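Local coordinates for lipoprotein (Clostridioides difficile, PDB 7RAG) that allosterically activates the CwlD amidase during spore formation, as the GerS lipoprotein of the LolA family that forms a complex with the enzyme, at the interface of chains A and B and the interface of chains A and C. Coordinates in Å, arbitrary orientation; residue numbers count along the deposited sequence, not the author numbering. Chains: chain A, Lipoprotein; chain B/C, Germination-specific N-acetylmuramoyl-L-alanine amidase, Autolysin.

Contact 1: the interface of chains A and B. Residues chain A 37-40; chain B 53, 68.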
loop_
_atom_site.group_PDB
_atom_site.type_symbol
_atom_site.label_atom_id
_atom_site.label_comp_id
_atom_site.label_asym_id
_atom_site.label_seq_id
_atom_site.Cartn_x
_atom_site.Cartn_y
_atom_site.Cartn_z
ATOM N N LYS A 37 7.537 9.484 35.182
ATOM C CA LYS A 37 8.866 9.082 35.618
ATOM C C LYS A 37 9.832 9.996 34.878
ATOM O O LYS A 37 9.534 11.177 34.689
ATOM C CB LYS A 37 9.154 7.605 35.321
ATOM C CG LYS A 37 8.267 6.590 36.007
ATOM C CD LYS A 37 8.426 6.644 37.506
ATOM C CE LYS A 37 7.686 5.508 38.137
ATOM N NZ LYS A 37 7.456 5.737 39.584
ATOM N N SER A 38 11.024 9.521 34.573
ATOM C CA SER A 38 11.984 10.354 33.857
ATOM C C SER A 38 11.505 10.647 32.433
ATOM O O SER A 38 10.959 9.767 31.770
ATOM C CB SER A 38 13.346 9.659 33.808
ATOM O OG SER A 38 13.757 9.281 35.118
ATOM N N PRO A 39 11.727 11.857 31.924
ATOM C CA PRO A 39 11.536 12.091 30.494
ATOM C C PRO A 39 12.458 11.191 29.680
ATOM O O PRO A 39 13.403 10.589 30.195
ATOM C CB PRO A 39 11.888 13.574 30.311
ATOM C CG PRO A 39 12.636 13.959 31.512
ATOM C CD PRO A 39 12.205 13.058 32.631
ATOM N N HIS A 40 12.111 11.037 28.407
ATOM C CA HIS A 40 12.901 10.278 27.452
ATOM C C HIS A 40 13.028 11.119 26.193
ATOM O O HIS A 40 12.124 11.892 25.854
ATOM C CB HIS A 40 12.245 8.930 27.132
ATOM C CG HIS A 40 13.220 7.830 26.854
ATOM N ND1 HIS A 40 13.841 7.118 27.860
ATOM C CD2 HIS A 40 13.679 7.312 25.691
ATOM C CE1 HIS A 40 14.641 6.210 27.327
ATOM N NE2 HIS A 40 14.560 6.304 26.011
ATOM N N ARG B 53 8.294 0.830 25.842
ATOM C CA ARG B 53 8.114 2.246 26.120
ATOM C C ARG B 53 8.696 3.107 25.001
ATOM O O ARG B 53 8.070 4.076 24.555
ATOM C CB ARG B 53 8.778 2.573 27.472
ATOM C CG ARG B 53 8.595 3.995 27.951
ATOM C CD ARG B 53 9.726 4.899 27.455
ATOM N NE ARG B 53 9.826 6.139 28.216
ATOM C CZ ARG B 53 10.514 6.265 29.344
ATOM N NH1 ARG B 53 11.169 5.212 29.826
ATOM N NH2 ARG B 53 10.558 7.440 29.971
ATOM N N GLU B 68 10.458 2.178 36.538
ATOM C CA GLU B 68 11.400 2.628 35.546
ATOM C C GLU B 68 12.781 2.059 35.801
ATOM O O GLU B 68 13.664 2.174 34.946
ATOM C CB GLU B 68 11.427 4.166 35.581
ATOM C CG GLU B 68 12.362 4.850 34.660
ATOM C CD GLU B 68 12.316 6.343 34.862
ATOM O OE1 GLU B 68 12.801 6.844 35.923
ATOM O OE2 GLU B 68 11.784 7.007 33.947
#
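A:Ser38 meets the carboxylate of B:Glu68 with two hydrogen bonds, one from the backbone and one from the side chain. Its amide N gives a bond to OE2 of B:Glu68 at 2.7 Å, bent to 137° at the hydrogen, while its hydroxyl OG binds the other oxygen, OE1, also at 2.7 Å. Both donors come in on the syn side, the amide close to the carboxylate plane and the hydroxyl tilted further out of it. The extended chain of B:Glu68, with CG anti to the backbone N (chi1 178°), carries the carboxylate to the turn.

The packing contacts lie on either side of this pair. CB of A:Lys37 rests against the carboxylate carbon CD of B:Glu68 at 3.4 Å, the two side chains running past each other in opposite directions. Further along, the imidazole of A:His40 is tilted over one face of the B:Arg53 guanidinium, the planes 39° apart, with ND1 above the centre, 3.7 Å from CZ. The carbonyl O of A:Ser38 lies 3.0 Å from NH2 of B:Arg53, nearly on the extension of the CZ-NH2 bond; the two N-H bonds pass either side of it, and no hydrogen bond forms.

The site fixes the turn before strand 40-58 of the GerS lipoprotein onto the CwlD amidase, one of its attachments to the enzyme.

Contact 2: the interface of chains A and C. Residues chain A 78-80, 83, 85, 87; chain C 145-146, 199, 203.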
loop_
_atom_site.group_PDB
_atom_site.type_symbol
_atom_site.label_atom_id
_atom_site.label_comp_id
_atom_site.label_asym_id
_atom_site.label_seq_id
_atom_site.Cartn_x
_atom_site.Cartn_y
_atom_site.Cartn_z
ATOM N N VAL A 78 -4.453 -2.672 -8.581
ATOM C CA VAL A 78 -5.287 -3.121 -9.684
ATOM C C VAL A 78 -6.397 -3.953 -9.062
ATOM O O VAL A 78 -6.122 -4.937 -8.367
ATOM C CB VAL A 78 -4.464 -3.920 -10.710
ATOM C CG1 VAL A 78 -5.279 -4.256 -11.934
ATOM C CG2 VAL A 78 -3.228 -3.139 -11.096
ATOM N N LYS A 79 -7.641 -3.543 -9.271
ATOM C CA LYS A 79 -8.765 -4.075 -8.512
ATOM C C LYS A 79 -9.814 -4.661 -9.444
ATOM O O LYS A 79 -10.247 -3.992 -10.391
ATOM C CB LYS A 79 -9.391 -2.985 -7.637
ATOM C CG LYS A 79 -8.559 -2.632 -6.412
ATOM C CD LYS A 79 -9.302 -1.721 -5.476
ATOM C CE LYS A 79 -8.430 -1.346 -4.283
ATOM N NZ LYS A 79 -8.625 0.079 -3.907
ATOM N N ASN A 80 -10.203 -5.909 -9.181
ATOM C CA ASN A 80 -11.384 -6.517 -9.795
ATOM C C ASN A 80 -12.351 -6.874 -8.679
ATOM O O ASN A 80 -12.199 -7.929 -8.032
ATOM C CB ASN A 80 -11.047 -7.758 -10.620
ATOM C CG ASN A 80 -12.277 -8.335 -11.346
ATOM O OD1 ASN A 80 -13.369 -7.755 -11.301
ATOM N ND2 ASN A 80 -12.095 -9.459 -12.035
ATOM N N ILE A 83 -14.592 -10.305 -8.112
ATOM C CA ILE A 83 -14.086 -11.490 -7.424
ATOM C C ILE A 83 -13.310 -11.054 -6.191
ATOM O O ILE A 83 -12.580 -11.853 -5.590
ATOM C CB ILE A 83 -13.208 -12.363 -8.340
ATOM C CG1 ILE A 83 -12.012 -11.565 -8.856
ATOM C CG2 ILE A 83 -14.020 -12.917 -9.497
ATOM C CD1 ILE A 83 -11.140 -12.356 -9.803
ATOM N N ASP A 85 -10.699 -9.090 -5.794
ATOM C CA ASP A 85 -9.259 -9.214 -5.956
ATOM C C ASP A 85 -8.603 -7.840 -5.983
ATOM O O ASP A 85 -9.060 -6.935 -6.688
ATOM C CB ASP A 85 -8.893 -9.984 -7.219
ATOM C CG ASP A 85 -7.464 -10.487 -7.172
ATOM O OD1 ASP A 85 -6.947 -10.628 -6.036
ATOM O OD2 ASP A 85 -6.848 -10.723 -8.244
ATOM N N VAL A 87 -4.598 -6.417 -6.361
ATOM C CA VAL A 87 -3.200 -6.737 -6.592
ATOM C C VAL A 87 -2.394 -5.447 -6.514
ATOM O O VAL A 87 -2.781 -4.410 -7.067
ATOM C CB VAL A 87 -2.981 -7.491 -7.928
ATOM C CG1 VAL A 87 -4.232 -8.271 -8.295
ATOM C CG2 VAL A 87 -2.566 -6.567 -9.036
ATOM N N ARG C 145 -3.650 -18.935 -8.427
ATOM C CA ARG C 145 -4.164 -18.165 -7.293
ATOM C C ARG C 145 -5.585 -17.695 -7.537
ATOM O O ARG C 145 -6.412 -17.712 -6.622
ATOM C CB ARG C 145 -3.274 -16.961 -6.994
ATOM C CG ARG C 145 -3.801 -16.073 -5.872
ATOM C CD ARG C 145 -3.006 -14.764 -5.750
ATOM N NE ARG C 145 -3.061 -13.951 -6.967
ATOM C CZ ARG C 145 -4.011 -13.052 -7.231
ATOM N NH1 ARG C 145 -4.989 -12.838 -6.370
ATOM N NH2 ARG C 145 -3.993 -12.356 -8.354
ATOM N N VAL C 146 -5.886 -17.268 -8.761
ATOM C CA VAL C 146 -7.173 -16.669 -9.079
ATOM C C VAL C 146 -8.203 -17.722 -9.459
ATOM O O VAL C 146 -9.351 -17.658 -9.018
ATOM C CB VAL C 146 -6.981 -15.636 -10.209
ATOM C CG1 VAL C 146 -8.310 -15.087 -10.648
ATOM C CG2 VAL C 146 -6.054 -14.519 -9.755
ATOM N N TRP C 199 -8.760 -12.393 -16.397
ATOM C CA TRP C 199 -8.194 -11.641 -15.287
ATOM C C TRP C 199 -6.884 -12.258 -14.800
ATOM O O TRP C 199 -5.892 -11.545 -14.581
ATOM C CB TRP C 199 -9.201 -11.575 -14.146
ATOM C CG TRP C 199 -8.662 -10.840 -13.009
ATOM C CD1 TRP C 199 -8.175 -11.365 -11.848
ATOM C CD2 TRP C 199 -8.479 -9.426 -12.924
ATOM N NE1 TRP C 199 -7.720 -10.360 -11.041
ATOM C CE2 TRP C 199 -7.895 -9.159 -11.678
ATOM C CE3 TRP C 199 -8.767 -8.358 -13.780
ATOM C CZ2 TRP C 199 -7.590 -7.870 -11.265
ATOM C CZ3 TRP C 199 -8.468 -7.082 -13.371
ATOM C CH2 TRP C 199 -7.884 -6.846 -12.125
ATOM N N ILE C 203 -3.304 -10.313 -15.030
ATOM C CA ILE C 203 -2.479 -10.045 -13.859
ATOM C C ILE C 203 -1.101 -10.671 -14.029
ATOM O O ILE C 203 -0.089 -10.066 -13.666
ATOM C CB ILE C 203 -3.190 -10.522 -12.578
ATOM C CG1 ILE C 203 -4.373 -9.597 -12.273
ATOM C CG2 ILE C 203 -2.251 -10.515 -11.395
ATOM C CD1 ILE C 203 -3.989 -8.127 -12.259
#
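C:Trp199, on helix 191-211 of the Amidase_3-family enzyme CwlD, lays its indole against strands 75-80 and 85-90 of the LolA-family lipoprotein. CB of A:Asn80 sits over one face of C:Trp199, 3.5 Å from the centroid of the six-membered ring, a CH-pi contact. ND2 of A:Asn80 stands over CD2 and CG, the amide plane turned 60° from the indole. CD1 of A:Ile83 shares this face, over the five-membered ring. CG1 of C:Ile203 backs the opposite face, so the indole is held between its own helix and the lipoprotein. At the rim, CG1 of A:Val78 reaches CH2 of C:Trp199 at 3.7 Å.

Next to the indole, CD1 of C:Ile203 packs on CG2 of A:Val87 at 3.9 Å and meets A:Val78 tip to tip. CD1 of A:Ile83 also reaches CG1 of C:Val146.

At the polar rim, NE1 of C:Trp199 gives OD2 of A:Asp85 a nearly straight hydrogen bond of 3.0 Å, 171° at the hydrogen, in the ring plane and to the anti lone pair. C:Arg145 takes the same carboxylate end-on: its NH1 forms a salt bridge to OD1 of A:Asp85 at 3.0 Å, and its NH2 bonds to the syn lone pair of OD2 at 3.3 Å. OD2 thus ties helices 130-147 and 191-211 to one carboxylate. C:Arg145 turns toward it through a bend at chi3 (60°), while CG2 of C:Val146 lies against one guanidinium face.

Contact 3: the interface of chains A and B. Residues chain A 33-35, 40, 42; chain B 53, 57, 61-63.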
loop_
_atom_site.group_PDB
_atom_site.type_symbol
_atom_site.label_atom_id
_atom_site.label_comp_id
_atom_site.label_asym_id
_atom_site.label_seq_id
_atom_site.Cartn_x
_atom_site.Cartn_y
_atom_site.Cartn_z
ATOM N N VAL A 33 9.573 13.304 25.705
ATOM C CA VAL A 33 8.323 12.699 26.151
ATOM C C VAL A 33 8.404 12.528 27.651
ATOM O O VAL A 33 9.405 12.015 28.164
ATOM C CB VAL A 33 8.055 11.352 25.458
ATOM C CG1 VAL A 33 6.695 10.792 25.881
ATOM C CG2 VAL A 33 8.136 11.518 23.924
ATOM N N VAL A 34 7.382 12.996 28.358
ATOM C CA VAL A 34 7.401 13.034 29.817
ATOM C C VAL A 34 6.201 12.246 30.323
ATOM O O VAL A 34 5.085 12.777 30.371
ATOM C CB VAL A 34 7.384 14.469 30.355
ATOM C CG1 VAL A 34 7.468 14.452 31.876
ATOM C CG2 VAL A 34 8.513 15.274 29.744
ATOM N N GLY A 35 6.418 10.989 30.715
ATOM C CA GLY A 35 5.361 10.225 31.377
ATOM C C GLY A 35 5.337 10.509 32.873
ATOM O O GLY A 35 5.446 11.674 33.269
ATOM N N HIS A 40 12.111 11.037 28.407
ATOM C CA HIS A 40 12.901 10.278 27.452
ATOM C C HIS A 40 13.028 11.119 26.193
ATOM O O HIS A 40 12.124 11.892 25.854
ATOM C CB HIS A 40 12.245 8.930 27.132
ATOM C CG HIS A 40 13.220 7.830 26.854
ATOM N ND1 HIS A 40 13.841 7.118 27.860
ATOM C CD2 HIS A 40 13.679 7.312 25.691
ATOM C CE1 HIS A 40 14.641 6.210 27.327
ATOM N NE2 HIS A 40 14.560 6.304 26.011
ATOM N N TYR A 42 14.064 11.515 21.960
ATOM C CA TYR A 42 14.121 10.828 20.690
ATOM C C TYR A 42 14.557 11.830 19.640
ATOM O O TYR A 42 14.315 13.028 19.791
ATOM C CB TYR A 42 12.766 10.243 20.316
ATOM C CG TYR A 42 12.191 9.371 21.384
ATOM C CD1 TYR A 42 12.413 8.002 21.377
ATOM C CD2 TYR A 42 11.407 9.913 22.393
ATOM C CE1 TYR A 42 11.885 7.195 22.354
ATOM C CE2 TYR A 42 10.869 9.117 23.366
ATOM C CZ TYR A 42 11.116 7.756 23.347
ATOM O OH TYR A 42 10.576 6.962 24.336
ATOM N N ARG B 53 8.294 0.830 25.842
ATOM C CA ARG B 53 8.114 2.246 26.120
ATOM C C ARG B 53 8.696 3.107 25.001
ATOM O O ARG B 53 8.070 4.076 24.555
ATOM C CB ARG B 53 8.778 2.573 27.472
ATOM C CG ARG B 53 8.595 3.995 27.951
ATOM C CD ARG B 53 9.726 4.899 27.455
ATOM N NE ARG B 53 9.826 6.139 28.216
ATOM C CZ ARG B 53 10.514 6.265 29.344
ATOM N NH1 ARG B 53 11.169 5.212 29.826
ATOM N NH2 ARG B 53 10.558 7.440 29.971
ATOM N N GLU B 57 6.301 5.559 22.755
ATOM C CA GLU B 57 6.466 6.999 22.858
ATOM C C GLU B 57 6.953 7.593 21.545
ATOM O O GLU B 57 6.529 8.693 21.171
ATOM C CB GLU B 57 7.421 7.346 23.995
ATOM C CG GLU B 57 6.911 6.918 25.361
ATOM C CD GLU B 57 7.586 7.631 26.526
ATOM O OE1 GLU B 57 8.776 8.034 26.399
ATOM O OE2 GLU B 57 6.910 7.793 27.593
ATOM N N GLY B 61 2.437 7.873 21.447
ATOM C CA GLY B 61 1.696 7.474 22.626
ATOM C C GLY B 61 2.408 7.946 23.886
ATOM O O GLY B 61 3.617 8.200 23.888
ATOM N N LEU B 62 1.653 8.096 24.961
ATOM C CA LEU B 62 2.223 8.450 26.253
ATOM C C LEU B 62 2.262 7.205 27.111
ATOM O O LEU B 62 1.261 6.491 27.191
ATOM C CB LEU B 62 1.392 9.524 26.942
ATOM C CG LEU B 62 2.112 10.177 28.102
ATOM C CD1 LEU B 62 3.303 11.009 27.607
ATOM C CD2 LEU B 62 1.149 11.045 28.858
ATOM N N VAL B 63 3.400 6.943 27.757
ATOM C CA VAL B 63 3.546 5.742 28.576
ATOM C C VAL B 63 3.570 6.133 30.049
ATOM O O VAL B 63 4.264 7.080 30.441
ATOM C CB VAL B 63 4.794 4.930 28.199
ATOM C CG1 VAL B 63 5.010 3.793 29.197
ATOM C CG2 VAL B 63 4.663 4.374 26.795
HETATM O O HOH W 1 8.576 9.664 29.114
#
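A:Tyr42 and B:Glu57 meet at about a right angle, the phenol ring turned 70° from the carboxylate. The hydroxyl OH of A:Tyr42 gives OE1 of B:Glu57 a hydrogen bond of 2.9 Å, arriving on the anti side, and OE1 lies at the edge of the phenol ring, in its plane. With CG anti to its carbonyl carbon (chi1 -63°) and the chain extended beyond it, B:Glu57 carries the carboxylate out between the tyrosine and A:Val33.

B:Arg53, one helical turn earlier, holds the same oxygen from a different direction: its NE bonds to OE1 of B:Glu57 at 2.8 Å from well above the carboxylate plane, within chain B. OE1 is therefore shared by phenol and guanidinium, which should favour a charged carboxylate.

A:Val33 crosses B:Glu57 obliquely, laying CG1 on the carboxylate carbon CD at 3.3 Å. The same methyl meets CD1 of B:Leu62.

Water 1 sits at the guanidinium edge, 3.1 Å from NH2 of B:Arg53, and also bonds to OE2 of B:Glu57 at 2.9 Å. On the lipoprotein side water 1 reaches the carbonyl O of A:Val33 at 2.7 Å and the backbone N of A:Gly35.

Through phenol, methyl and water, the site seats the ends of strands 24-33 and 40-58 of the lipoprotein on helix 41-58 of the amidase.

Contact 4: the interface of chains A and C. Residues chain A 63-64, 67; chain C 51, 54-55, 195.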
loop_
_atom_site.group_PDB
_atom_site.type_symbol
_atom_site.label_atom_id
_atom_site.label_comp_id
_atom_site.label_asym_id
_atom_site.label_seq_id
_atom_site.Cartn_x
_atom_site.Cartn_y
_atom_site.Cartn_z
ATOM N N HIS A 63 -18.278 -5.895 -18.885
ATOM C CA HIS A 63 -17.278 -6.823 -18.365
ATOM C C HIS A 63 -16.303 -6.120 -17.425
ATOM O O HIS A 63 -15.856 -6.705 -16.430
ATOM C CB HIS A 63 -16.541 -7.482 -19.542
ATOM C CG HIS A 63 -15.243 -8.129 -19.172
ATOM N ND1 HIS A 63 -14.133 -8.082 -19.987
ATOM C CD2 HIS A 63 -14.872 -8.827 -18.072
ATOM C CE1 HIS A 63 -13.135 -8.719 -19.404
ATOM N NE2 HIS A 63 -13.558 -9.185 -18.244
ATOM N N LEU A 64 -15.961 -4.867 -17.725
ATOM C CA LEU A 64 -14.939 -4.166 -16.962
ATOM C C LEU A 64 -15.498 -3.297 -15.848
ATOM O O LEU A 64 -14.719 -2.816 -15.020
ATOM C CB LEU A 64 -14.099 -3.297 -17.889
ATOM C CG LEU A 64 -13.373 -4.039 -19.004
ATOM C CD1 LEU A 64 -12.576 -3.055 -19.831
ATOM C CD2 LEU A 64 -12.492 -5.132 -18.479
ATOM N N LYS A 67 -13.940 -2.342 -12.347
ATOM C CA LYS A 67 -12.507 -2.599 -12.265
ATOM C C LYS A 67 -11.758 -1.277 -12.256
ATOM O O LYS A 67 -12.208 -0.286 -12.833
ATOM C CB LYS A 67 -12.043 -3.475 -13.426
ATOM C CG LYS A 67 -12.664 -4.850 -13.378
ATOM C CD LYS A 67 -12.475 -5.588 -14.653
ATOM C CE LYS A 67 -12.549 -7.075 -14.438
ATOM N NZ LYS A 67 -13.887 -7.481 -14.021
ATOM N N LYS C 51 -12.057 -11.043 -23.906
ATOM C CA LYS C 51 -12.045 -10.516 -22.537
ATOM C C LYS C 51 -10.676 -9.948 -22.186
ATOM O O LYS C 51 -10.570 -8.846 -21.617
ATOM C CB LYS C 51 -12.430 -11.600 -21.523
ATOM C CG LYS C 51 -13.779 -12.270 -21.759
ATOM C CD LYS C 51 -14.920 -11.306 -21.654
ATOM C CE LYS C 51 -16.282 -12.036 -21.724
ATOM N NZ LYS C 51 -17.435 -11.114 -21.446
ATOM N N GLU C 54 -9.900 -6.676 -23.822
ATOM C CA GLU C 54 -10.497 -5.544 -23.112
ATOM C C GLU C 54 -9.689 -5.165 -21.868
ATOM O O GLU C 54 -9.433 -3.976 -21.620
ATOM C CB GLU C 54 -11.950 -5.852 -22.759
ATOM C CG GLU C 54 -12.830 -5.777 -23.957
ATOM C CD GLU C 54 -14.273 -6.135 -23.674
ATOM O OE1 GLU C 54 -14.584 -6.538 -22.521
ATOM O OE2 GLU C 54 -15.089 -6.013 -24.628
ATOM N N LEU C 55 -9.251 -6.164 -21.091
ATOM C CA LEU C 55 -8.425 -5.868 -19.916
ATOM C C LEU C 55 -7.173 -5.089 -20.300
ATOM O O LEU C 55 -6.842 -4.072 -19.682
ATOM C CB LEU C 55 -8.039 -7.157 -19.182
ATOM C CG LEU C 55 -9.206 -7.793 -18.419
ATOM C CD1 LEU C 55 -8.852 -9.209 -17.974
ATOM C CD2 LEU C 55 -9.620 -6.933 -17.242
ATOM N N GLU C 195 -14.134 -14.765 -17.886
ATOM C CA GLU C 195 -13.595 -13.486 -17.426
ATOM C C GLU C 195 -12.574 -13.675 -16.311
ATOM O O GLU C 195 -11.568 -12.959 -16.256
ATOM C CB GLU C 195 -14.721 -12.563 -16.977
ATOM C CG GLU C 195 -15.613 -12.133 -18.107
ATOM C CD GLU C 195 -16.785 -11.274 -17.651
ATOM O OE1 GLU C 195 -16.935 -11.041 -16.428
ATOM O OE2 GLU C 195 -17.553 -10.817 -18.525
#
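A:His63, on the 3-10 helix 62-64 of the lipoprotein, inserts its imidazole between helices 41-58 and 191-211 of the amidase. CG is anti to the backbone N (chi1 163°), which swings the ring away from its own backbone N. CB of A:His63 passes OE2 of C:Glu195 at 3.6 Å, and CG lies near the same oxygen. ND1 of A:His63 then gives OE1 of C:Glu54 a hydrogen bond of 3.0 Å, 162° at the hydrogen. The acceptor lies in the ring plane, and the carboxylate is only 29° from coplanar with the imidazole. CD2 lies against C:Glu195, its closest approach there doubtful. CE1 of A:His63, at the ring edge, faces the carbonyl O of C:Lys51, 3.4 Å away, and touches CB of that lysine. C:Lys51 CD and C:Glu195 together cover one ring face, CG of C:Glu195 lying 3.6 Å from NE2 of A:His63.

CD2 of A:Leu64 backs the opposite face. That same methyl of A:Leu64 meets CD2 of C:Leu55 at 3.6 Å.

Second-shell bonds steady this packing. A:Lys67 NZ bonds to the carbonyl O of A:His63, and C:Lys51 NZ forms a salt bridge of 2.9 Å to OE2 of C:Glu195, on its anti lone pair.

Contact 1 and contact 3 are neighbours, their C-alpha centres about 7 Å apart, and share A:His40 and B:Arg53; together they form one patch on chain B. Contact 2 and contact 4 lie about 11 Å apart on chain C, both using helix 191-211 of the amidase. Between the two patches, C-alpha centres of the contacts are about 43 to 57 Å apart, so chain A uses two separate surfaces of its own for two enzyme copies. Helix 41-58 serves in contacts 1, 3 and 4. This bridging fits the deposited two-to-two assembly; the structure alone does not show which surface serves activation.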